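Local coordinates for protein putative tagatose-6-phosphate ketose/aldose isomerase (Escherichia coli, PDB 3C3J) that is of uncharacterised function but belongs to the SIS-domain proteins, with two such domains in one chain, at residues 217-222 / 307-312; 226-231 / 274-279; 291-296 / 317-322. All blocks are in the same frame, centred on the assembly; numbering follows the deposited sequence.

Overall arrangement
All three contacts lie in the SIS domain formed by the later part of the chain, around its five-stranded parallel sheet. Interaction 2 lies within the sheet: two neighbouring strands held by backbone hydrogen bonds, nearly every touching residue buried. Interaction 1 lays a loop over one face of the next strand, 307-312, with an aromatic ring at its buried end and an arginine at its more open end. Interaction 3 joins two helices on the other face, mainly through aliphatic side chains, without a hydrogen bond between the segments, and is only partly buried. L296 of interaction 3 packs on V308 and A310, whose strand turns I309 and I311 toward F219 of interaction 1; strand 307-312 thus separates these two contacts.

Interaction 1. Residues 217-222 / 307-312; sequences GVFGYA and RVIAIA
F219 sets its ring obliquely against the tips of I309 and I311, packing a loop of the SIS domain onto one face of the domain's parallel alpha/beta sheet. The loop, 217-222, runs on from helix 198-210 toward strand 226-231, and its direction from F219 to A222 opposes that of strand 307-312. I309 reaches the phenyl with the far methyl of its extended branch: CD1 lies 3.5 Å from F219 CD1 and 3.6 Å from F219 CB, so this one methyl spans the root and the near side of the ring. Two residues on, the side chains of I311 and F219 cross at about a right angle, and I311 CD1 touches the outer part of the ring, 4.0 Å from F219 CE1. The isoleucines alternate with V308 and A310, which face helix 288-302. F349 of helix 335-356 also meets the phenyl, the two ring planes at about 45°, and L277 and V279 of strand 276-281 add to the apolar surroundings. V218 CG1 lies above one ring face, offset toward the rim. At the more open end R307 extends from CB to CD, then bends at chi3 (-59°), which sets NE; the guanidinium beyond it lies against the loop. A222 CB approaches that group obliquely, 3.8 Å from R307 NH2, while F219 O lies at the guanidinium edge, in its plane, 3.0 Å from R307 NH1.

Interaction 2. Residues 226-231 / 274-279; sequences RIVYLG and DETLVV
I227 and L277 both carry their side chains anti to the backbone N (I227 CG1 at chi1 -177°, L277 CG at chi1 170°), and the two lie side by side, pointing the same way. They meet through I227 CD1 and L277 CD2, 3.6 Å apart. On the same face Y229 swings its CG beside its own N (chi1 -72°), and the ring lies alongside V279, with Y229 CD1 3.7 Å from V279 CB. F349 of helix 335-356 packs on both I227 and Y229. The opposite face carries R226, V228, T276, V278 and L230. There the V228 and T276 side chains cross obliquely, meeting CG2 to CG2, and L230 CD1 reaches V278 CG1 at 3.9 Å. T276 OG1 sits 3.6 Å from R226 CB, but its hydrogen bond goes to D273 OD1. The extended R226 chain leads away from the neighbouring strand, and its NH2 bonds to L271 O and to G252 O of the second subunit, linking this end of the strand to that subunit. Between the strands, five backbone bonds alternate in direction. The first, R226 N to E275 O, is the longest at 3.2 Å, its donor tilted out of the carbonyl plane; further in, V279 N gives V228 O a nearly straight bond of 2.8 Å. CA-H groups of T276, I227, V278 and Y229 add contacts to four of these carbonyl oxygens. Parallel pairing of this kind, in a five-stranded sheet with helices on both faces, is the alpha/beta core of an SIS domain.

Interaction 3. Residues 291-296 / 317-322; sequences YDLDLL and DIVAAG
Helix packing beside the parallel sheet of the SIS domain brings L293 and L296, one helical turn apart on helix 288-302, against I318 and V319 of the short helix 317-320. V319 CG2 does double duty, approaching both leucines obliquely. It presses on L293 CD2 at 3.4 Å, tighter than usual for two carbons, and lies 3.9 Å from L296 CD2. With V319 chi1 at 163°, CG1 is anti to the backbone N, which leaves CG2 beside that N and turned to the leucines. These helices follow successive strands of the alpha/beta fold, 276-281 and 307-312, and L296 also packs on V308 and A310 of the second of these strands. I318 and L296 slide past each other in opposite directions, so that I318 CG2 comes 3.8 Å from L296 CG. The same methyl lies 3.6 Å from L293 O, and I318 CD1 lies 3.7 Å from the same L293 O. No hydrogen bond joins the two segments directly, but R300, further along helix 288-302, donates through NE to I318 O. Toward the start of the helix, Y291 OH bonds to H380 N of the second subunit.

Interaction 1. Residues 217-222 / 307-312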
loop_
_atom_site.group_PDB
_atom_site.type_symbol
_atom_site.label_atom_id
_atom_site.label_comp_id
_atom_site.label_asym_id
_atom_site.label_seq_id
_atom_site.Cartn_x
_atom_site.Cartn_y
_atom_site.Cartn_z
ATOM N N GLY A 217 7.190 -1.735 29.006
ATOM C CA GLY A 217 7.282 -1.184 27.664
ATOM C C GLY A 217 7.086 -2.183 26.535
ATOM O O GLY A 217 7.381 -1.851 25.398
ATOM N N VAL A 218 6.634 -3.399 26.866
ATOM C CA VAL A 218 6.176 -4.430 25.899
ATOM C C VAL A 218 7.270 -5.145 25.097
ATOM O O VAL A 218 7.437 -6.363 25.239
ATOM C CB VAL A 218 5.104 -3.874 24.924
ATOM C CG1 VAL A 218 4.465 -5.038 24.132
ATOM C CG2 VAL A 218 4.041 -3.083 25.718
ATOM N N PHE A 219 7.945 -4.421 24.205
ATOM C CA PHE A 219 9.168 -4.913 23.577
ATOM C C PHE A 219 10.383 -4.370 24.342
ATOM O O PHE A 219 11.480 -4.902 24.178
ATOM C CB PHE A 219 9.274 -4.516 22.103
ATOM C CG PHE A 219 8.050 -4.869 21.277
ATOM C CD1 PHE A 219 7.410 -6.077 21.441
ATOM C CD2 PHE A 219 7.565 -3.990 20.322
ATOM C CE1 PHE A 219 6.278 -6.405 20.691
ATOM C CE2 PHE A 219 6.409 -4.311 19.571
ATOM C CZ PHE A 219 5.791 -5.510 19.763
ATOM N N GLY A 220 10.197 -3.311 25.140
ATOM C CA GLY A 220 11.277 -2.759 25.977
ATOM C C GLY A 220 11.665 -1.354 25.582
ATOM O O GLY A 220 11.014 -0.737 24.744
ATOM N N TYR A 221 12.737 -0.846 26.194
ATOM C CA TYR A 221 13.186 0.535 25.981
ATOM C C TYR A 221 14.613 0.676 25.421
ATOM O O TYR A 221 15.326 1.637 25.743
ATOM C CB TYR A 221 13.069 1.329 27.280
ATOM C CG TYR A 221 11.668 1.334 27.874
ATOM C CD1 TYR A 221 10.613 1.971 27.217
ATOM C CD2 TYR A 221 11.408 0.732 29.107
ATOM C CE1 TYR A 221 9.340 1.997 27.762
ATOM C CE2 TYR A 221 10.151 0.740 29.652
ATOM C CZ TYR A 221 9.113 1.379 28.980
ATOM O OH TYR A 221 7.860 1.408 29.516
ATOM N N ALA A 222 15.018 -0.245 24.563
ATOM C CA ALA A 222 16.319 -0.161 23.894
ATOM C C ALA A 222 16.400 1.060 22.980
ATOM O O ALA A 222 15.382 1.579 22.524
ATOM C CB ALA A 222 16.611 -1.449 23.115
ATOM N N ARG A 307 17.275 -5.868 17.255
ATOM C CA ARG A 307 16.418 -6.918 17.809
ATOM C C ARG A 307 15.398 -7.381 16.774
ATOM O O ARG A 307 14.852 -6.546 16.049
ATOM C CB ARG A 307 15.677 -6.412 19.058
ATOM C CG ARG A 307 15.095 -7.532 19.915
ATOM C CD ARG A 307 14.626 -7.056 21.278
ATOM N NE ARG A 307 15.722 -6.449 22.041
ATOM C CZ ARG A 307 15.585 -5.728 23.154
ATOM N NH1 ARG A 307 14.385 -5.520 23.691
ATOM N NH2 ARG A 307 16.666 -5.212 23.745
ATOM N N VAL A 308 15.154 -8.694 16.728
ATOM C CA VAL A 308 14.115 -9.304 15.894
ATOM C C VAL A 308 13.166 -10.047 16.822
ATOM O O VAL A 308 13.583 -10.963 17.527
ATOM C CB VAL A 308 14.662 -10.273 14.839
ATOM C CG1 VAL A 308 13.491 -10.877 13.970
ATOM C CG2 VAL A 308 15.707 -9.570 13.929
ATOM N N ILE A 309 11.893 -9.634 16.839
ATOM C CA ILE A 309 10.869 -10.235 17.702
ATOM C C ILE A 309 9.810 -10.891 16.820
ATOM O O ILE A 309 9.256 -10.245 15.953
ATOM C CB ILE A 309 10.173 -9.178 18.601
ATOM C CG1 ILE A 309 11.172 -8.467 19.503
ATOM C CG2 ILE A 309 9.055 -9.785 19.453
ATOM C CD1 ILE A 309 10.520 -7.400 20.359
ATOM N N ALA A 310 9.578 -12.179 17.039
ATOM C CA ALA A 310 8.489 -12.916 16.420
ATOM C C ALA A 310 7.345 -12.979 17.416
ATOM O O ALA A 310 7.549 -13.350 18.586
ATOM C CB ALA A 310 8.921 -14.306 16.069
ATOM N N ILE A 311 6.143 -12.646 16.952
ATOM C CA ILE A 311 4.920 -12.861 17.718
ATOM C C ILE A 311 4.114 -13.960 17.017
ATOM O O ILE A 311 3.795 -13.836 15.838
ATOM C CB ILE A 311 4.085 -11.562 17.882
ATOM C CG1 ILE A 311 4.961 -10.411 18.404
ATOM C CG2 ILE A 311 2.915 -11.797 18.823
ATOM C CD1 ILE A 311 4.233 -9.069 18.513
ATOM N N ALA A 312 3.836 -15.058 17.728
ATOM C CA ALA A 312 3.188 -16.227 17.128
ATOM C C ALA A 312 2.323 -17.008 18.103
ATOM O O ALA A 312 2.587 -17.019 19.307
ATOM C CB ALA A 312 4.230 -17.159 16.492
#

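Interaction 2. Residues 226-231 / 274-279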
loop_
_atom_site.group_PDB
_atom_site.type_symbol
_atom_site.label_atom_id
_atom_site.label_comp_id
_atom_site.label_asym_id
_atom_site.label_seq_id
_atom_site.Cartn_x
_atom_site.Cartn_y
_atom_site.Cartn_z
ATOM N N ARG A 226 14.796 2.830 14.446
ATOM C CA ARG A 226 13.868 2.392 13.395
ATOM C C ARG A 226 13.112 1.198 13.905
ATOM O O ARG A 226 13.674 0.342 14.600
ATOM C CB ARG A 226 14.604 2.006 12.118
ATOM C CG ARG A 226 15.468 3.132 11.548
ATOM C CD ARG A 226 16.206 2.713 10.294
ATOM N NE ARG A 226 16.854 3.855 9.645
ATOM C CZ ARG A 226 17.570 3.785 8.516
ATOM N NH1 ARG A 226 18.114 4.883 8.014
ATOM N NH2 ARG A 226 17.738 2.630 7.889
ATOM N N ILE A 227 11.833 1.156 13.561
ATOM C CA ILE A 227 11.031 -0.017 13.795
ATOM C C ILE A 227 10.370 -0.444 12.495
ATOM O O ILE A 227 9.902 0.394 11.723
ATOM C CB ILE A 227 9.986 0.191 14.928
ATOM C CG1 ILE A 227 9.218 -1.107 15.181
ATOM C CG2 ILE A 227 9.043 1.329 14.633
ATOM C CD1 ILE A 227 8.486 -1.129 16.506
ATOM N N VAL A 228 10.379 -1.750 12.249
ATOM C CA VAL A 228 9.734 -2.321 11.091
ATOM C C VAL A 228 8.784 -3.405 11.558
ATOM O O VAL A 228 9.198 -4.340 12.266
ATOM C CB VAL A 228 10.710 -2.977 10.088
ATOM C CG1 VAL A 228 9.898 -3.393 8.784
ATOM C CG2 VAL A 228 11.864 -2.062 9.783
ATOM N N TYR A 229 7.522 -3.280 11.147
ATOM C CA TYR A 229 6.548 -4.358 11.345
ATOM C C TYR A 229 6.304 -5.099 10.050
ATOM O O TYR A 229 6.105 -4.463 9.003
ATOM C CB TYR A 229 5.214 -3.798 11.866
ATOM C CG TYR A 229 5.232 -3.316 13.303
ATOM C CD1 TYR A 229 4.992 -4.197 14.360
ATOM C CD2 TYR A 229 5.396 -1.970 13.598
ATOM C CE1 TYR A 229 4.960 -3.754 15.684
ATOM C CE2 TYR A 229 5.367 -1.511 14.900
ATOM C CZ TYR A 229 5.146 -2.410 15.946
ATOM O OH TYR A 229 5.105 -1.951 17.237
ATOM N N LEU A 230 6.266 -6.429 10.126
ATOM C CA LEU A 230 6.066 -7.305 8.956
ATOM C C LEU A 230 4.900 -8.258 9.170
ATOM O O LEU A 230 4.743 -8.849 10.247
ATOM C CB LEU A 230 7.336 -8.115 8.643
ATOM C CG LEU A 230 8.660 -7.368 8.429
ATOM C CD1 LEU A 230 9.866 -8.314 8.273
ATOM C CD2 LEU A 230 8.545 -6.439 7.217
ATOM N N GLY A 231 4.045 -8.371 8.155
ATOM C CA GLY A 231 2.922 -9.311 8.182
ATOM C C GLY A 231 2.501 -9.661 6.766
ATOM O O GLY A 231 2.517 -8.802 5.891
ATOM N N ASP A 274 21.768 -1.712 12.797
ATOM C CA ASP A 274 21.955 -2.153 14.181
ATOM C C ASP A 274 21.225 -1.284 15.221
ATOM O O ASP A 274 21.414 -1.466 16.417
ATOM C CB ASP A 274 23.456 -2.325 14.526
ATOM C CG ASP A 274 24.231 -1.015 14.548
ATOM O OD1 ASP A 274 23.621 0.071 14.436
ATOM O OD2 ASP A 274 25.488 -1.077 14.683
ATOM N N GLU A 275 20.413 -0.335 14.753
ATOM C CA GLU A 275 19.499 0.414 15.598
ATOM C C GLU A 275 18.028 0.152 15.216
ATOM O O GLU A 275 17.160 0.938 15.557
ATOM C CB GLU A 275 19.784 1.890 15.471
ATOM C CG GLU A 275 21.181 2.279 15.931
ATOM C CD GLU A 275 21.439 3.740 15.681
ATOM O OE1 GLU A 275 21.332 4.193 14.513
ATOM O OE2 GLU A 275 21.715 4.456 16.654
ATOM N N THR A 276 17.783 -0.953 14.514
ATOM C CA THR A 276 16.451 -1.319 14.034
ATOM C C THR A 276 15.869 -2.485 14.810
ATOM O O THR A 276 16.532 -3.514 14.979
ATOM C CB THR A 276 16.478 -1.739 12.535
ATOM O OG1 THR A 276 17.015 -0.686 11.727
ATOM C CG2 THR A 276 15.072 -2.122 12.038
ATOM N N LEU A 277 14.626 -2.307 15.267
ATOM C CA LEU A 277 13.775 -3.369 15.784
ATOM C C LEU A 277 12.890 -3.861 14.652
ATOM O O LEU A 277 12.214 -3.065 14.018
ATOM C CB LEU A 277 12.842 -2.830 16.882
ATOM C CG LEU A 277 11.690 -3.717 17.401
ATOM C CD1 LEU A 277 12.169 -5.036 18.003
ATOM C CD2 LEU A 277 10.872 -2.957 18.432
ATOM N N VAL A 278 12.859 -5.166 14.457
ATOM C CA VAL A 278 11.964 -5.796 13.494
ATOM C C VAL A 278 10.987 -6.669 14.258
ATOM O O VAL A 278 11.396 -7.541 15.050
ATOM C CB VAL A 278 12.734 -6.670 12.477
ATOM C CG1 VAL A 278 11.744 -7.386 11.526
ATOM C CG2 VAL A 278 13.777 -5.815 11.684
ATOM N N VAL A 279 9.689 -6.456 14.025
ATOM C CA VAL A 279 8.649 -7.285 14.641
ATOM C C VAL A 279 7.874 -8.024 13.559
ATOM O O VAL A 279 7.354 -7.412 12.632
ATOM C CB VAL A 279 7.693 -6.444 15.527
ATOM C CG1 VAL A 279 6.619 -7.342 16.180
ATOM C CG2 VAL A 279 8.482 -5.639 16.565
#

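Interaction 3. Residues 291-296 / 317-322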
loop_
_atom_site.group_PDB
_atom_site.type_symbol
_atom_site.label_atom_id
_atom_site.label_comp_id
_atom_site.label_asym_id
_atom_site.label_seq_id
_atom_site.Cartn_x
_atom_site.Cartn_y
_atom_site.Cartn_z
ATOM N N TYR A 291 6.249 -19.064 4.833
ATOM C CA TYR A 291 6.975 -17.953 4.262
ATOM C C TYR A 291 7.429 -16.980 5.341
ATOM O O TYR A 291 8.537 -16.450 5.281
ATOM C CB TYR A 291 6.111 -17.242 3.215
ATOM C CG TYR A 291 5.858 -18.096 1.979
ATOM C CD1 TYR A 291 6.739 -18.078 0.912
ATOM C CD2 TYR A 291 4.752 -18.930 1.905
ATOM C CE1 TYR A 291 6.518 -18.857 -0.208
ATOM C CE2 TYR A 291 4.524 -19.719 0.811
ATOM C CZ TYR A 291 5.410 -19.684 -0.246
ATOM O OH TYR A 291 5.182 -20.458 -1.348
ATOM N N ASP A 292 6.546 -16.726 6.306
ATOM C CA ASP A 292 6.882 -15.879 7.470
ATOM C C ASP A 292 8.073 -16.430 8.238
ATOM O O ASP A 292 8.987 -15.688 8.594
ATOM C CB ASP A 292 5.708 -15.734 8.423
ATOM C CG ASP A 292 4.499 -15.037 7.779
ATOM O OD1 ASP A 292 4.652 -14.409 6.713
ATOM O OD2 ASP A 292 3.400 -15.143 8.347
ATOM N N LEU A 293 8.070 -17.733 8.471
ATOM C CA LEU A 293 9.139 -18.351 9.232
ATOM C C LEU A 293 10.475 -18.426 8.450
ATOM O O LEU A 293 11.532 -18.279 9.045
ATOM C CB LEU A 293 8.688 -19.720 9.722
ATOM C CG LEU A 293 7.596 -19.747 10.788
ATOM C CD1 LEU A 293 7.345 -21.190 11.167
ATOM C CD2 LEU A 293 7.995 -18.943 12.035
ATOM N N ASP A 294 10.440 -18.631 7.135
ATOM C CA ASP A 294 11.659 -18.534 6.319
ATOM C C ASP A 294 12.294 -17.151 6.355
ATOM O O ASP A 294 13.509 -17.035 6.452
ATOM C CB ASP A 294 11.366 -18.864 4.871
ATOM C CG ASP A 294 11.048 -20.301 4.668
ATOM O OD1 ASP A 294 11.355 -21.132 5.565
ATOM O OD2 ASP A 294 10.501 -20.588 3.586
ATOM N N LEU A 295 11.475 -16.110 6.282
ATOM C CA LEU A 295 11.975 -14.751 6.424
ATOM C C LEU A 295 12.525 -14.472 7.851
ATOM O O LEU A 295 13.601 -13.872 8.016
ATOM C CB LEU A 295 10.919 -13.688 6.025
ATOM C CG LEU A 295 11.703 -12.377 6.294
ATOM C CD1 LEU A 295 12.405 -11.805 5.099
ATOM C CD2 LEU A 295 10.983 -11.350 7.138
ATOM N N LEU A 296 11.792 -14.909 8.875
ATOM C CA LEU A 296 12.276 -14.792 10.252
ATOM C C LEU A 296 13.662 -15.444 10.395
ATOM O O LEU A 296 14.588 -14.856 10.948
ATOM C CB LEU A 296 11.300 -15.461 11.201
ATOM C CG LEU A 296 11.575 -15.345 12.696
ATOM C CD1 LEU A 296 11.749 -13.868 13.073
ATOM C CD2 LEU A 296 10.411 -16.010 13.447
ATOM N N ASP A 317 11.362 -23.886 16.347
ATOM C CA ASP A 317 12.774 -23.624 16.536
ATOM C C ASP A 317 13.154 -22.233 16.053
ATOM O O ASP A 317 13.854 -21.497 16.755
ATOM C CB ASP A 317 13.606 -24.700 15.845
ATOM C CG ASP A 317 13.646 -25.995 16.644
ATOM O OD1 ASP A 317 13.785 -25.923 17.898
ATOM O OD2 ASP A 317 13.540 -27.076 16.013
ATOM N N ILE A 318 12.666 -21.865 14.878
ATOM C CA ILE A 318 12.948 -20.550 14.316
ATOM C C ILE A 318 12.424 -19.417 15.220
ATOM O O ILE A 318 13.130 -18.433 15.500
ATOM C CB ILE A 318 12.367 -20.420 12.883
ATOM C CG1 ILE A 318 13.146 -21.363 11.938
ATOM C CG2 ILE A 318 12.487 -18.973 12.399
ATOM C CD1 ILE A 318 12.563 -21.541 10.540
ATOM N N VAL A 319 11.185 -19.569 15.668
ATOM C CA VAL A 319 10.543 -18.566 16.520
ATOM C C VAL A 319 11.271 -18.472 17.863
ATOM O O VAL A 319 11.528 -17.381 18.341
ATOM C CB VAL A 319 9.059 -18.898 16.721
ATOM C CG1 VAL A 319 8.465 -18.129 17.907
ATOM C CG2 VAL A 319 8.275 -18.656 15.393
ATOM N N ALA A 320 11.641 -19.621 18.431
ATOM C CA ALA A 320 12.403 -19.685 19.704
ATOM C C ALA A 320 13.907 -19.315 19.639
ATOM O O ALA A 320 14.518 -19.076 20.678
ATOM C CB ALA A 320 12.237 -21.086 20.336
ATOM N N ALA A 321 14.496 -19.248 18.451
ATOM C CA ALA A 321 15.934 -18.946 18.292
ATOM C C ALA A 321 16.288 -17.467 18.474
ATOM O O ALA A 321 17.372 -17.034 18.071
ATOM C CB ALA A 321 16.408 -19.413 16.941
ATOM N N GLY A 322 15.380 -16.697 19.072
ATOM C CA GLY A 322 15.616 -15.290 19.401
ATOM C C GLY A 322 14.378 -14.717 20.076
ATOM O O GLY A 322 13.459 -15.473 20.375
#